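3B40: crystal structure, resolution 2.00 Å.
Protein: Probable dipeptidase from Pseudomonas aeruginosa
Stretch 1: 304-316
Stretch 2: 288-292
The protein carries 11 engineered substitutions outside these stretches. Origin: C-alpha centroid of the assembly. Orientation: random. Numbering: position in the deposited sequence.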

# COMPACT_ATOMS: atom_id res chain seq x y z
N GLY A 304 16.44 6.79 -8.92
CA GLY A 304 15.50 7.13 -10.01
C GLY A 304 16.10 7.87 -11.21
O GLY A 304 15.44 8.05 -12.24
N ASP A 305 17.34 8.30 -11.09
CA ASP A 305 17.98 9.08 -12.18
C ASP A 305 17.99 8.29 -13.47
O ASP A 305 18.42 7.13 -13.49
CB ASP A 305 19.40 9.48 -11.82
CG ASP A 305 19.45 10.35 -10.60
OD1 ASP A 305 19.73 11.55 -10.75
OD2 ASP A 305 19.22 9.83 -9.47
N PRO A 306 17.43 8.87 -14.54
CA PRO A 306 17.29 8.25 -15.86
C PRO A 306 18.58 7.65 -16.42
O PRO A 306 18.55 6.55 -16.97
CB PRO A 306 16.75 9.40 -16.73
CG PRO A 306 15.93 10.17 -15.76
CD PRO A 306 16.77 10.19 -14.52
N ILE A 307 19.68 8.37 -16.29
CA ILE A 307 20.99 7.90 -16.79
C ILE A 307 21.41 6.56 -16.16
O ILE A 307 22.19 5.82 -16.75
CB ILE A 307 22.11 8.97 -16.56
CG1 ILE A 307 23.39 8.67 -17.35
CG2 ILE A 307 22.41 9.11 -15.09
CD1 ILE A 307 23.24 8.70 -18.80
N ILE A 308 20.85 6.22 -14.99
CA ILE A 308 21.21 4.96 -14.29
C ILE A 308 20.95 3.75 -15.22
O ILE A 308 21.56 2.68 -15.08
CB ILE A 308 20.50 4.86 -12.90
CG1 ILE A 308 21.06 5.92 -11.93
CG2 ILE A 308 20.59 3.44 -12.34
CD1 ILE A 308 20.31 6.07 -10.60
N THR A 309 20.11 3.91 -16.24
CA THR A 309 19.86 2.77 -17.15
C THR A 309 21.13 2.25 -17.87
O THR A 309 21.19 1.06 -18.25
CB THR A 309 18.77 3.07 -18.22
OG1 THR A 309 18.42 1.84 -18.89
CG2 THR A 309 19.26 4.11 -19.25
N ILE A 310 22.14 3.11 -18.05
CA ILE A 310 23.40 2.70 -18.72
C ILE A 310 24.47 2.09 -17.80
O ILE A 310 25.47 1.55 -18.28
CB ILE A 310 24.05 3.84 -19.59
CG1 ILE A 310 24.65 4.94 -18.70
CG2 ILE A 310 23.00 4.46 -20.51
CD1 ILE A 310 25.72 5.81 -19.40
N TRP A 311 24.25 2.16 -16.48
CA TRP A 311 25.17 1.59 -15.50
C TRP A 311 25.28 0.05 -15.53
O TRP A 311 24.27 -0.67 -15.66
CB TRP A 311 24.73 1.97 -14.09
CG TRP A 311 24.91 3.41 -13.72
CD1 TRP A 311 25.26 4.43 -14.56
CD2 TRP A 311 24.73 3.99 -12.43
NE1 TRP A 311 25.32 5.61 -13.86
CE2 TRP A 311 25.02 5.36 -12.54
CE3 TRP A 311 24.37 3.48 -11.17
CZ2 TRP A 311 24.94 6.24 -11.45
CZ3 TRP A 311 24.31 4.34 -10.09
CH2 TRP A 311 24.58 5.70 -10.23
N PRO A 312 26.51 -0.47 -15.34
CA PRO A 312 26.60 -1.93 -15.13
C PRO A 312 25.88 -2.35 -13.85
O PRO A 312 25.72 -1.54 -12.95
CB PRO A 312 28.12 -2.19 -15.02
CG PRO A 312 28.80 -0.95 -15.63
CD PRO A 312 27.82 0.20 -15.32
N GLU A 313 25.40 -3.59 -13.77
CA GLU A 313 24.65 -4.03 -12.57
C GLU A 313 25.43 -3.82 -11.27
O GLU A 313 24.86 -3.37 -10.27
CB GLU A 313 24.19 -5.49 -12.69
CG GLU A 313 23.22 -5.71 -13.85
CD GLU A 313 22.96 -7.18 -14.15
OE1 GLU A 313 23.80 -8.03 -13.79
OE2 GLU A 313 21.90 -7.51 -14.76
N GLN A 314 26.73 -4.10 -11.31
CA GLN A 314 27.60 -3.99 -10.14
C GLN A 314 27.59 -2.54 -9.64
O GLN A 314 27.55 -2.29 -8.43
CB GLN A 314 29.02 -4.44 -10.53
CG GLN A 314 30.06 -4.57 -9.38
CD GLN A 314 30.40 -3.26 -8.67
OE1 GLN A 314 30.33 -3.19 -7.43
NE2 GLN A 314 30.76 -2.22 -9.43
N ARG A 315 27.57 -1.59 -10.57
CA ARG A 315 27.60 -0.16 -10.19
C ARG A 315 26.27 0.27 -9.55
O ARG A 315 26.25 1.02 -8.57
CB ARG A 315 27.91 0.70 -11.43
CG ARG A 315 28.10 2.19 -11.14
CD ARG A 315 28.52 2.91 -12.44
NE ARG A 315 28.53 4.37 -12.27
CZ ARG A 315 29.55 5.07 -11.77
NH1 ARG A 315 30.67 4.46 -11.39
NH2 ARG A 315 29.45 6.39 -11.65
N PHE A 316 25.17 -0.22 -10.13
CA PHE A 316 23.84 0.01 -9.58
C PHE A 316 23.74 -0.56 -8.17
O PHE A 316 23.32 0.15 -7.24
CB PHE A 316 22.76 -0.60 -10.48
CG PHE A 316 21.38 -0.43 -9.93
CD1 PHE A 316 20.71 0.78 -10.07
CD2 PHE A 316 20.76 -1.46 -9.24
CE1 PHE A 316 19.43 0.96 -9.54
CE2 PHE A 316 19.49 -1.30 -8.70
CZ PHE A 316 18.82 -0.08 -8.86
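Stretch 2, residues 288-292: RFDLP

What forms the apolar centre of the contact? Two side chains of stretch 2, Phe 289 and Leu 291, both start toward stretch 1 and account for most of the surface that stretch 2 buries here, with the six-membered ring of Trp 311 packed against both. The CH2 atom of Trp 311 lies 3.9 Å from CB of Phe 289 and also 3.9 Å from CD1 of Leu 291, so the outer corner of the indole fills the space where these two residues come together. Its chi1 of -70° (m) carries the six-membered ring to this position. That ring and the Phe 289 ring are near parallel, with 30° between their planes, but they are slid apart: the centroids are 5.8 Å from each other and the rings barely overlap. The packing therefore rests on carbon atoms at van der Waals distance more than on a full aromatic stack.

How does Leu 291 settle on the beginning of stretch 1? With chi angles of -58° (m) and 165° (t), Leu 291 places CD2 3.7 Å from CG2 of Ile 307 and 4.0 Å from CB of Asp 305, and both of its methyl groups also reach the Trp 311 ring. The closest atom of Asp 305 is the carbon CB; its carboxylate oxygens are hydrogen-bonded to a residue or residues just outside the stretches. Ile 307 starts toward stretch 2, but the end of its side chain leads away, which leaves the CG2 branch to make the closest approach.

What backbone brings these side chains together, and in which direction do the stretches run? Stretch 1 has a short 3-10 segment from Pro 306 to Ile 310, marked by bonds such as Ile 308 N to Asp 305 O at 3.0 Å and Trp 311 N to Ile 308 O at 3.1 Å. Pro 312 then takes the N-cap position before a helix that begins at Glu 313. Stretch 2 has no regular strand, and Asp 290, with phi/psi of 66/32°, adopts a left-handed conformation between Phe 289 and Leu 291. The nearest CA atoms pair Leu 291 with Asp 305 at 8.1 Å and Phe 289 with Arg 315 at 8.7 Å, so the order is reversed and the stretches run in opposite senses. These separations leave room for side chains between the backbones.

Where does the contact become polar? Arg 315 marks this edge: its CA-to-CB bond points sideways, yet its extended side chain, t at chi1, chi2 and chi3, brings the guanidinium back to stretch 2. There NH2 of Arg 315 gives a weak hydrogen bond to O of Phe 289, 3.1 Å long with an angle of 127°. The same NH2 lies 3.8 Å from OD2 of Asp 290, a long salt bridge. CD1 of Phe 289 lies over one face of the guanidinium, 3.9 Å from CZ of Arg 315, joining the charged edge to the apolar centre.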

# COMPACT_ATOMS: atom_id res chain seq x y z
N ARG A 288 29.95 11.11 -5.90
CA ARG A 288 30.92 10.04 -6.25
C ARG A 288 30.46 9.07 -7.33
O ARG A 288 31.27 8.29 -7.84
CB ARG A 288 31.53 9.29 -5.05
CG ARG A 288 30.58 8.85 -3.97
CD ARG A 288 31.32 8.07 -2.87
NE ARG A 288 31.37 6.63 -3.17
CZ ARG A 288 30.84 5.64 -2.42
NH1 ARG A 288 30.24 5.90 -1.27
NH2 ARG A 288 30.94 4.38 -2.83
N PHE A 289 29.18 9.12 -7.70
CA PHE A 289 28.68 8.32 -8.83
C PHE A 289 28.33 9.19 -10.03
O PHE A 289 27.61 8.76 -10.92
CB PHE A 289 27.47 7.48 -8.41
CG PHE A 289 27.83 6.30 -7.56
CD1 PHE A 289 28.02 5.04 -8.14
CD2 PHE A 289 28.03 6.45 -6.20
CE1 PHE A 289 28.36 3.95 -7.36
CE2 PHE A 289 28.37 5.36 -5.41
CZ PHE A 289 28.54 4.11 -6.00
N ASP A 290 28.85 10.41 -10.05
CA ASP A 290 28.72 11.33 -11.20
C ASP A 290 27.28 11.78 -11.47
O ASP A 290 26.91 12.08 -12.61
CB ASP A 290 29.36 10.71 -12.45
CG ASP A 290 30.88 10.59 -12.36
OD1 ASP A 290 31.54 11.56 -11.91
OD2 ASP A 290 31.40 9.52 -12.75
N LEU A 291 26.48 11.89 -10.41
CA LEU A 291 25.15 12.42 -10.51
C LEU A 291 25.13 13.79 -9.86
O LEU A 291 25.83 13.99 -8.85
CB LEU A 291 24.16 11.49 -9.80
CG LEU A 291 24.07 10.05 -10.27
CD1 LEU A 291 23.32 9.23 -9.22
CD2 LEU A 291 23.39 9.94 -11.65
N PRO A 292 24.32 14.72 -10.40
CA PRO A 292 24.32 16.11 -9.94
C PRO A 292 23.55 16.22 -8.63
O PRO A 292 22.86 15.26 -8.25
CB PRO A 292 23.56 16.84 -11.05
CG PRO A 292 22.61 15.81 -11.58
CD PRO A 292 23.32 14.51 -11.48